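Local coordinates for pyroglutatmate porin OpdO (Pseudomonas aeruginosa, PDB 3SZV), which forms an outer-membrane beta-barrel channel of the OprD family, which probably passes small carboxylates such as pyroglutamate, at residues G61-E64 and G68-V71; D152-E155 and L159-R162; G110-A115 and L121-A126; A126-F129 and S135-D138. All blocks are in the same frame, centred on the assembly; numbering follows the deposited sequence.

Contact 1 (G61-E64 and G68-V71). With C8E ((hydroxyethyloxy)tri(ethyloxy)octane), chain D.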
loop_
_atom_site.group_PDB
_atom_site.type_symbol
_atom_site.label_atom_id
_atom_site.label_comp_id
_atom_site.label_asym_id
_atom_site.label_seq_id
_atom_site.Cartn_x
_atom_site.Cartn_y
_atom_site.Cartn_z
ATOM N N GLY A 61 9.308 22.667 -6.387
ATOM C CA GLY A 61 10.332 22.428 -7.381
ATOM C C GLY A 61 11.652 22.230 -6.664
ATOM O O GLY A 61 11.696 22.130 -5.433
ATOM N N PHE A 62 12.731 22.167 -7.435
ATOM C CA PHE A 62 14.062 22.008 -6.867
ATOM C C PHE A 62 14.915 23.224 -7.175
ATOM O O PHE A 62 14.814 23.821 -8.255
ATOM C CB PHE A 62 14.755 20.774 -7.444
ATOM C CG PHE A 62 14.153 19.474 -7.001
ATOM C CD1 PHE A 62 14.664 18.785 -5.905
ATOM C CD2 PHE A 62 13.067 18.942 -7.671
ATOM C CE1 PHE A 62 14.095 17.573 -5.499
ATOM C CE2 PHE A 62 12.500 17.745 -7.278
ATOM C CZ PHE A 62 13.014 17.059 -6.191
ATOM N N SER A 63 15.779 23.588 -6.237
ATOM C CA SER A 63 16.777 24.616 -6.521
ATOM C C SER A 63 17.748 24.123 -7.600
ATOM O O SER A 63 18.079 22.930 -7.660
ATOM C CB SER A 63 17.526 25.001 -5.244
ATOM O OG SER A 63 18.141 23.871 -4.651
ATOM N N GLU A 64 18.184 25.034 -8.467
ATOM C CA GLU A 64 19.094 24.695 -9.551
ATOM C C GLU A 64 20.442 24.251 -9.012
ATOM O O GLU A 64 20.874 24.701 -7.949
ATOM C CB GLU A 64 19.289 25.907 -10.466
ATOM C CG GLU A 64 18.055 26.294 -11.258
ATOM C CD GLU A 64 17.851 25.418 -12.477
ATOM O OE1 GLU A 64 18.323 25.804 -13.568
ATOM O OE2 GLU A 64 17.219 24.347 -12.345
ATOM N N GLY A 68 20.000 19.421 -6.151
ATOM C CA GLY A 68 18.836 20.270 -6.008
ATOM C C GLY A 68 18.113 19.988 -4.711
ATOM O O GLY A 68 18.035 18.838 -4.273
ATOM N N PHE A 69 17.572 21.027 -4.093
ATOM C CA PHE A 69 16.863 20.876 -2.829
ATOM C C PHE A 69 15.420 21.328 -2.958
ATOM O O PHE A 69 15.098 22.218 -3.758
ATOM C CB PHE A 69 17.580 21.663 -1.722
ATOM C CG PHE A 69 18.987 21.209 -1.484
ATOM C CD1 PHE A 69 19.243 20.059 -0.761
ATOM C CD2 PHE A 69 20.058 21.924 -1.996
ATOM C CE1 PHE A 69 20.534 19.630 -0.544
ATOM C CE2 PHE A 69 21.353 21.497 -1.784
ATOM C CZ PHE A 69 21.592 20.348 -1.055
ATOM N N GLY A 70 14.545 20.723 -2.165
ATOM C CA GLY A 70 13.146 21.096 -2.180
ATOM C C GLY A 70 12.463 20.718 -0.887
ATOM O O GLY A 70 13.101 20.199 0.033
ATOM N N VAL A 71 11.167 20.990 -0.826
ATOM C CA VAL A 71 10.360 20.612 0.330
ATOM C C VAL A 71 8.943 20.294 -0.125
ATOM O O VAL A 71 8.363 21.006 -0.948
ATOM C CB VAL A 71 10.337 21.728 1.385
ATOM C CG1 VAL A 71 9.761 23.010 0.794
ATOM C CG2 VAL A 71 9.529 21.292 2.602
HETATM C C1 C8E D . 15.669 25.378 0.561
HETATM C C2 C8E D . 16.359 25.269 -0.796
HETATM C C3 C8E D . 17.208 26.500 -1.101
HETATM C C4 C8E D . 18.654 26.098 -1.366
HETATM C C5 C8E D . 19.215 26.734 -2.633
HETATM C C6 C8E D . 20.737 26.753 -2.583
HETATM C C7 C8E D . 21.318 27.491 -3.783
HETATM C C8 C8E D . 22.246 26.597 -4.598
#
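With a first torsion of 57°, Ser63 sets its OG between its own backbone N and carbonyl carbon, and from there the hydroxyl oxygen receives the N-H of Phe69 at 3.0 Å (OG to N). Phe69, whose CG stands anti to its carbonyl carbon, turns its ring edge to that same OG. The return bond runs from Ser63 N to Phe69 O and is 2.9 Å long. Ser63 thus answers both backbone polar groups of Phe69, its side chain serving where a strand partner would offer a carbonyl. Phe69 O also takes a CA-H...O contact from Phe62 CA. CD1 of Phe62 lies 3.7 Å from Gly68 O, which meets the ring at its edge, and the ring goes on to touch Lys114 and Arg116 of strand 106-117. The two glycines bring the backbones close, Gly68 CA lying 3.2 Å from Ser63 O and Gly70 CA 3.7 Å from Gly61 O. The octyl chain of a bound detergent lies 3.6 Å from Ser63 CB (its C5) and also touches Phe69 CB. The two polar backbone groups of Phe69 are thus satisfied by one serine, while Phe69 and Ser63 CB meet a detergent chain, consistent with a surface that faces lipid.

Contact 2 (D152-E155 and L159-R162); sequences DVQE and LTLR. With C8E ((hydroxyethyloxy)tri(ethyloxy)octane), chain F.
Val153 O is gripped by two donors: Leu161 N, at 3.0 Å and an almost straight 178°, and a water that also donates to Leu159 O and accepts from Glu155 N. This water continues the ladder where the strands approach their turn. The reverse backbone bond, Val153 N to Leu161 O, is 2.8 Å long. Together the two backbone bonds make Val153 and Leu161 an antiparallel hydrogen-bonded pair, and on their face of the sheet Val153 CB lies 4.2 Å from Leu161 CB.

The opposite face is polar. Asp152 and Arg162 form the non-hydrogen-bonded pair and run side by side, pointing the same way, but they meet through the aliphatic stem: Asp152 OD2 is 3.6 Å from Arg162 CG, while the guanidinium reaches past to Asp198 and to Lys130 O. The other carboxylate oxygen is held within its own strand. Gln154, extended beyond CG, brings NE2 to Asp152 OD1 at 2.9 Å on the syn side, 29° out of the carboxylate plane, which should steady both groups. Gln154 CG also lies alongside Thr160, 3.8 Å from Thr160 OG1.

Glu155 turns outward, its CD 3.6 Å from detergent C17, and its carboxylate hydrogen-bonds to Ser118, Asn119 and Ser120 in the turn between strands 106-117 and 120-124. Backbone bonds join the hairpin of strands 149-156 and 159-170 to its neighbours, Asp152 with Leu121 of strand 120-124 and Arg162 with Gly196 of strand 186-200.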
loop_
_atom_site.group_PDB
_atom_site.type_symbol
_atom_site.label_atom_id
_atom_site.label_comp_id
_atom_site.label_asym_id
_atom_site.label_seq_id
_atom_site.Cartn_x
_atom_site.Cartn_y
_atom_site.Cartn_z
ATOM N N ASP A 152 15.969 6.833 -3.316
ATOM C CA ASP A 152 15.595 6.156 -4.552
ATOM C C ASP A 152 16.650 6.476 -5.600
ATOM O O ASP A 152 16.818 7.633 -5.970
ATOM C CB ASP A 152 14.217 6.646 -5.016
ATOM C CG ASP A 152 13.665 5.844 -6.179
ATOM O OD1 ASP A 152 14.339 5.736 -7.225
ATOM O OD2 ASP A 152 12.542 5.321 -6.056
ATOM N N VAL A 153 17.374 5.462 -6.065
ATOM C CA VAL A 153 18.502 5.642 -6.970
ATOM C C VAL A 153 18.222 4.948 -8.297
ATOM O O VAL A 153 18.087 3.717 -8.343
ATOM C CB VAL A 153 19.796 5.049 -6.355
ATOM C CG1 VAL A 153 20.948 5.059 -7.359
ATOM C CG2 VAL A 153 20.180 5.806 -5.082
ATOM N N GLN A 154 18.137 5.722 -9.377
ATOM C CA GLN A 154 17.867 5.165 -10.702
ATOM C C GLN A 154 18.937 5.592 -11.700
ATOM O O GLN A 154 18.653 6.240 -12.710
ATOM C CB GLN A 154 16.459 5.549 -11.177
ATOM C CG GLN A 154 15.371 4.894 -10.326
ATOM C CD GLN A 154 13.961 5.224 -10.777
ATOM O OE1 GLN A 154 13.620 5.074 -11.948
ATOM N NE2 GLN A 154 13.127 5.660 -9.836
ATOM N N GLU A 155 20.173 5.212 -11.405
ATOM C CA GLU A 155 21.321 5.624 -12.205
ATOM C C GLU A 155 21.762 4.555 -13.205
ATOM O O GLU A 155 22.442 4.855 -14.190
ATOM C CB GLU A 155 22.502 5.975 -11.294
ATOM C CG GLU A 155 22.217 7.049 -10.260
ATOM C CD GLU A 155 21.983 8.414 -10.869
ATOM O OE1 GLU A 155 21.270 9.216 -10.230
ATOM O OE2 GLU A 155 22.510 8.691 -11.968
ATOM N N LEU A 159 17.599 -0.607 -13.533
ATOM C CA LEU A 159 17.787 -0.926 -12.122
ATOM C C LEU A 159 17.325 0.200 -11.212
ATOM O O LEU A 159 17.776 1.347 -11.346
ATOM C CB LEU A 159 19.254 -1.246 -11.832
ATOM C CG LEU A 159 19.582 -1.555 -10.367
ATOM C CD1 LEU A 159 18.951 -2.884 -9.918
ATOM C CD2 LEU A 159 21.084 -1.599 -10.162
ATOM N N THR A 160 16.411 -0.126 -10.304
ATOM C CA THR A 160 15.998 0.784 -9.256
ATOM C C THR A 160 16.508 0.267 -7.929
ATOM O O THR A 160 16.252 -0.886 -7.574
ATOM C CB THR A 160 14.473 0.892 -9.196
ATOM O OG1 THR A 160 13.999 1.379 -10.455
ATOM C CG2 THR A 160 14.026 1.842 -8.082
ATOM N N LEU A 161 17.258 1.093 -7.213
ATOM C CA LEU A 161 17.714 0.758 -5.877
ATOM C C LEU A 161 17.020 1.668 -4.887
ATOM O O LEU A 161 16.947 2.878 -5.102
ATOM C CB LEU A 161 19.228 0.925 -5.764
ATOM C CG LEU A 161 20.085 0.062 -6.680
ATOM C CD1 LEU A 161 21.534 0.531 -6.620
ATOM C CD2 LEU A 161 19.966 -1.391 -6.268
ATOM N N ARG A 162 16.461 1.090 -3.833
ATOM C CA ARG A 162 15.795 1.888 -2.809
ATOM C C ARG A 162 16.270 1.479 -1.438
ATOM O O ARG A 162 16.680 0.336 -1.214
ATOM C CB ARG A 162 14.282 1.737 -2.892
ATOM C CG ARG A 162 13.651 2.507 -4.051
ATOM C CD ARG A 162 12.151 2.244 -4.119
ATOM N NE ARG A 162 11.887 0.846 -4.444
ATOM C CZ ARG A 162 10.703 0.253 -4.301
ATOM N NH1 ARG A 162 9.678 0.947 -3.806
ATOM N NH2 ARG A 162 10.553 -1.031 -4.647
HETATM C C13 C8E F . 23.597 8.332 -5.032
HETATM C C14 C8E F . 23.888 9.466 -6.006
HETATM O O15 C8E F . 24.159 8.901 -7.269
HETATM C C16 C8E F . 25.203 9.549 -7.968
HETATM C C17 C8E F . 24.636 10.192 -9.227
HETATM O O18 C8E F . 25.586 11.092 -9.760
HETATM C C19 C8E F . 26.145 10.673 -10.984
HETATM C C20 C8E F . 26.048 11.820 -11.987
HETATM O O21 C8E F . 26.218 11.333 -13.300
HETATM O O HOH W 1 19.981 2.459 -10.252
HETATM O O HOH W 2 15.005 2.757 -13.379
#

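Contact 3 (G110-A115 and L121-A126)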
loop_
_atom_site.group_PDB
_atom_site.type_symbol
_atom_site.label_atom_id
_atom_site.label_comp_id
_atom_site.label_asym_id
_atom_site.label_seq_id
_atom_site.Cartn_x
_atom_site.Cartn_y
_atom_site.Cartn_z
ATOM N N GLY A 110 2.611 17.639 7.746
ATOM C CA GLY A 110 3.873 16.926 7.686
ATOM C C GLY A 110 4.771 17.466 6.591
ATOM O O GLY A 110 4.346 17.596 5.446
ATOM N N LEU A 111 6.012 17.775 6.946
ATOM C CA LEU A 111 6.986 18.282 5.989
ATOM C C LEU A 111 7.931 17.188 5.533
ATOM O O LEU A 111 8.258 16.275 6.293
ATOM C CB LEU A 111 7.817 19.395 6.618
ATOM C CG LEU A 111 7.024 20.606 7.078
ATOM C CD1 LEU A 111 7.977 21.616 7.708
ATOM C CD2 LEU A 111 6.266 21.222 5.907
ATOM N N THR A 112 8.401 17.314 4.298
ATOM C CA THR A 112 9.393 16.390 3.763
ATOM C C THR A 112 10.468 17.174 3.030
ATOM O O THR A 112 10.207 17.780 1.989
ATOM C CB THR A 112 8.737 15.386 2.800
ATOM O OG1 THR A 112 7.588 14.819 3.435
ATOM C CG2 THR A 112 9.724 14.271 2.384
ATOM N N ALA A 113 11.672 17.195 3.592
ATOM C CA ALA A 113 12.799 17.799 2.905
ATOM C C ALA A 113 13.206 16.845 1.798
ATOM O O ALA A 113 13.092 15.629 1.953
ATOM C CB ALA A 113 13.949 18.000 3.862
ATOM N N LYS A 114 13.668 17.382 0.681
ATOM C CA LYS A 114 14.130 16.528 -0.403
ATOM C C LYS A 114 15.379 17.058 -1.094
ATOM O O LYS A 114 15.634 18.269 -1.126
ATOM C CB LYS A 114 13.019 16.274 -1.432
ATOM C CG LYS A 114 12.486 17.517 -2.125
ATOM C CD LYS A 114 11.236 17.182 -2.937
ATOM C CE LYS A 114 10.737 18.410 -3.681
ATOM N NZ LYS A 114 9.517 18.108 -4.488
ATOM N N ALA A 115 16.150 16.135 -1.658
ATOM C CA ALA A 115 17.340 16.485 -2.425
ATOM C C ALA A 115 17.460 15.552 -3.622
ATOM O O ALA A 115 17.193 14.352 -3.503
ATOM C CB ALA A 115 18.586 16.399 -1.553
ATOM N N LEU A 121 16.963 10.472 -5.729
ATOM C CA LEU A 121 16.127 11.340 -4.924
ATOM C C LEU A 121 16.092 10.868 -3.479
ATOM O O LEU A 121 15.825 9.696 -3.201
ATOM C CB LEU A 121 14.701 11.358 -5.482
ATOM C CG LEU A 121 13.674 12.227 -4.749
ATOM C CD1 LEU A 121 14.026 13.711 -4.874
ATOM C CD2 LEU A 121 12.286 11.982 -5.310
ATOM N N LEU A 122 16.362 11.791 -2.565
ATOM C CA LEU A 122 16.295 11.539 -1.134
ATOM C C LEU A 122 15.165 12.363 -0.531
ATOM O O LEU A 122 15.047 13.563 -0.808
ATOM C CB LEU A 122 17.620 11.942 -0.478
ATOM C CG LEU A 122 17.644 11.900 1.053
ATOM C CD1 LEU A 122 17.496 10.482 1.549
ATOM C CD2 LEU A 122 18.948 12.511 1.574
ATOM N N LYS A 123 14.338 11.712 0.279
ATOM C CA LYS A 123 13.264 12.372 1.024
ATOM C C LYS A 123 13.460 12.105 2.507
ATOM O O LYS A 123 13.745 10.974 2.909
ATOM C CB LYS A 123 11.895 11.832 0.589
ATOM C CG LYS A 123 11.486 12.238 -0.812
ATOM C CD LYS A 123 10.129 11.649 -1.158
ATOM C CE LYS A 123 9.747 11.979 -2.587
ATOM N NZ LYS A 123 8.346 11.557 -2.867
ATOM N N VAL A 124 13.311 13.147 3.312
ATOM C CA VAL A 124 13.456 13.048 4.754
ATOM C C VAL A 124 12.286 13.741 5.448
ATOM O O VAL A 124 12.020 14.925 5.204
ATOM C CB VAL A 124 14.763 13.712 5.216
ATOM C CG1 VAL A 124 14.870 13.665 6.731
ATOM C CG2 VAL A 124 15.971 13.033 4.569
ATOM N N GLY A 125 11.585 13.005 6.303
ATOM C CA GLY A 125 10.455 13.543 7.047
ATOM C C GLY A 125 9.238 12.653 6.891
ATOM O O GLY A 125 9.319 11.454 7.149
ATOM N N ALA A 126 8.111 13.231 6.485
ATOM C CA ALA A 126 6.904 12.443 6.251
ATOM C C ALA A 126 7.050 11.632 4.967
ATOM O O ALA A 126 7.401 12.179 3.913
ATOM C CB ALA A 126 5.671 13.376 6.176
#
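Thr112 hydroxyl OG1 donates to Ala126 O at 2.7 Å, in the carbonyl plane and on a lone pair. The first torsion of Thr112, -50°, keeps OG1 beside its own backbone N and sends CG2 anti to it, to rest 3.7 Å from Lys123 CB. One short side chain therefore binds the departing chain with its hydroxyl and packs on the strand with its methyl.

Ala126 answers from the far side of a corner. Its CB lies 3.6 Å from Thr112 OG1, and its N-H reaches Leu111 O at 3.1 Å (N to O). Gly125 takes the corner with backbone angles of 129°/-127°, its CA 3.6 Å from Leu111 O in a CA-H...O contact.

Ala115, at the other end, forms a closed pair of backbone bonds with Leu122, N to O and O to N, each 2.9 Å; CD1 of Leu121 also touches Ala115 O. Ala115, Leu122, Ala113 and Val124 share one face. Lys114 and Lys123 share the other, where the amine of Lys114 is paired with Asp72.

This is the alternating antiparallel hairpin of an outer-membrane beta-barrel, apolar on the outward face and polar on the inward one, with strand 120-124 ending early, after which the chain turns away from the wall toward the interior.

Contact 4 (A126-F129 and S135-D138)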
loop_
_atom_site.group_PDB
_atom_site.type_symbol
_atom_site.label_atom_id
_atom_site.label_comp_id
_atom_site.label_asym_id
_atom_site.label_seq_id
_atom_site.Cartn_x
_atom_site.Cartn_y
_atom_site.Cartn_z
ATOM N N ALA A 126 8.111 13.231 6.485
ATOM C CA ALA A 126 6.904 12.443 6.251
ATOM C C ALA A 126 7.050 11.632 4.967
ATOM O O ALA A 126 7.401 12.179 3.913
ATOM C CB ALA A 126 5.671 13.376 6.176
ATOM N N LEU A 127 6.770 10.339 5.054
ATOM C CA LEU A 127 6.912 9.439 3.909
ATOM C C LEU A 127 5.654 8.616 3.689
ATOM O O LEU A 127 4.950 8.254 4.630
ATOM C CB LEU A 127 8.075 8.468 4.133
ATOM C CG LEU A 127 9.432 9.125 4.345
ATOM C CD1 LEU A 127 10.443 8.045 4.728
ATOM C CD2 LEU A 127 9.885 9.891 3.103
ATOM N N HIS A 128 5.391 8.307 2.423
ATOM C CA HIS A 128 4.281 7.441 2.047
ATOM C C HIS A 128 4.675 6.788 0.735
ATOM O O HIS A 128 4.813 7.460 -0.289
ATOM C CB HIS A 128 2.962 8.227 1.901
ATOM C CG HIS A 128 1.783 7.363 1.582
ATOM N ND1 HIS A 128 0.868 6.959 2.536
ATOM C CD2 HIS A 128 1.368 6.815 0.414
ATOM C CE1 HIS A 128 -0.050 6.200 1.969
ATOM N NE2 HIS A 128 0.229 6.095 0.678
ATOM N N PHE A 129 4.918 5.482 0.775
ATOM C CA PHE A 129 5.418 4.787 -0.399
ATOM C C PHE A 129 5.074 3.308 -0.285
ATOM O O PHE A 129 4.620 2.838 0.776
ATOM C CB PHE A 129 6.940 4.993 -0.530
ATOM C CG PHE A 129 7.734 4.376 0.594
ATOM C CD1 PHE A 129 7.922 5.049 1.801
ATOM C CD2 PHE A 129 8.301 3.119 0.450
ATOM C CE1 PHE A 129 8.664 4.472 2.842
ATOM C CE2 PHE A 129 9.038 2.534 1.476
ATOM C CZ PHE A 129 9.221 3.199 2.681
ATOM N N SER A 135 4.838 -1.030 3.073
ATOM C CA SER A 135 3.929 -0.242 2.238
ATOM C C SER A 135 2.953 0.531 3.096
ATOM O O SER A 135 2.228 -0.057 3.902
ATOM C CB SER A 135 3.117 -1.150 1.314
ATOM O OG SER A 135 3.928 -1.753 0.298
ATOM N N ALA A 136 2.920 1.846 2.917
ATOM C CA ALA A 136 1.978 2.691 3.650
ATOM C C ALA A 136 0.570 2.488 3.136
ATOM O O ALA A 136 0.340 2.418 1.928
ATOM C CB ALA A 136 2.382 4.155 3.530
ATOM N N ASN A 137 -0.382 2.401 4.060
ATOM C CA ASN A 137 -1.780 2.203 3.712
ATOM C C ASN A 137 -2.504 3.492 3.364
ATOM O O ASN A 137 -2.234 4.550 3.947
ATOM C CB ASN A 137 -2.501 1.565 4.889
ATOM C CG ASN A 137 -3.976 1.425 4.641
ATOM O OD1 ASN A 137 -4.761 2.339 4.926
ATOM N ND2 ASN A 137 -4.373 0.290 4.080
ATOM N N ASP A 138 -3.416 3.418 2.399
ATOM C CA ASP A 138 -4.363 4.511 2.192
ATOM C C ASP A 138 -5.720 3.994 1.743
ATOM O O ASP A 138 -6.234 4.419 0.714
ATOM C CB ASP A 138 -3.828 5.540 1.192
ATOM C CG ASP A 138 -4.694 6.793 1.123
ATOM O OD1 ASP A 138 -4.688 7.460 0.068
ATOM O OD2 ASP A 138 -5.381 7.112 2.121
#
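His128 receives the methyl of Ala136 over one face of its imidazole: the CB sits 3.6 Å from the ring centroid and 25° off the normal, a CH-pi contact offset toward the rim, where His128 ND1 is 3.3 Å from Ala136 CB. At the edge, Asn137 O lies near the ring plane, 3.4 Å from His128 CE1. Asp138 CB adds an oblique touch to CE1. Since CG of His128 is anti to its backbone N (chi1 -177°), the ring is directed toward the segment 135-138. A single backbone bond completes this shell, Ala136 N to Phe129 O at 2.9 Å and 169°, with Ser135 CA making a CA-H...O contact to the same oxygen. Phe129 N, by contrast, is buried with no partner in the model.

Beyond this shell, His128 ND1 is hydrogen-bonded to Glu144 O, which should help fix the rotation of the ring. Asn137 is held through ND2 by Asp293 and Thr139 and through OD1 by Asn172, while Asp138 forms a salt bridge with Arg30 and Lys130 binds Ala136 O.

Both segments belong to the long inward loop between strands 120-124 and 145-147. With Leu127 and Phe129 leaning on Leu150 of strand 149-156 and Ala136 on Phe146 of strand 145-147, the loop folds back onto the inner side of the barrel wall near the centre of the molecule, the centre of the contact being about 7 Å from that of the chain.

Contacts 2 and 3 lie in the barrel wall, and contact 1 joins a wall strand to the loop before it, whereas contact 4 lies inside the barrel. Contact 3 is the link: Lys114 ties it to Gly70 of contact 1, Leu121 to Asp152 of contact 2, and Ala126 is shared with contact 4. Contact 2 is a surface contact and contact 1 a buried one, though both meet detergent; contacts 3 and 4 are partly buried. Chemistry follows place. Regular backbone ladders dominate 2 and 3, a serine side chain replaces part of the ladder in 1, and in 4 one backbone bond is supplemented by a methyl on an imidazole face and by polar partners from the same loop, from other loops and from strand 24-38.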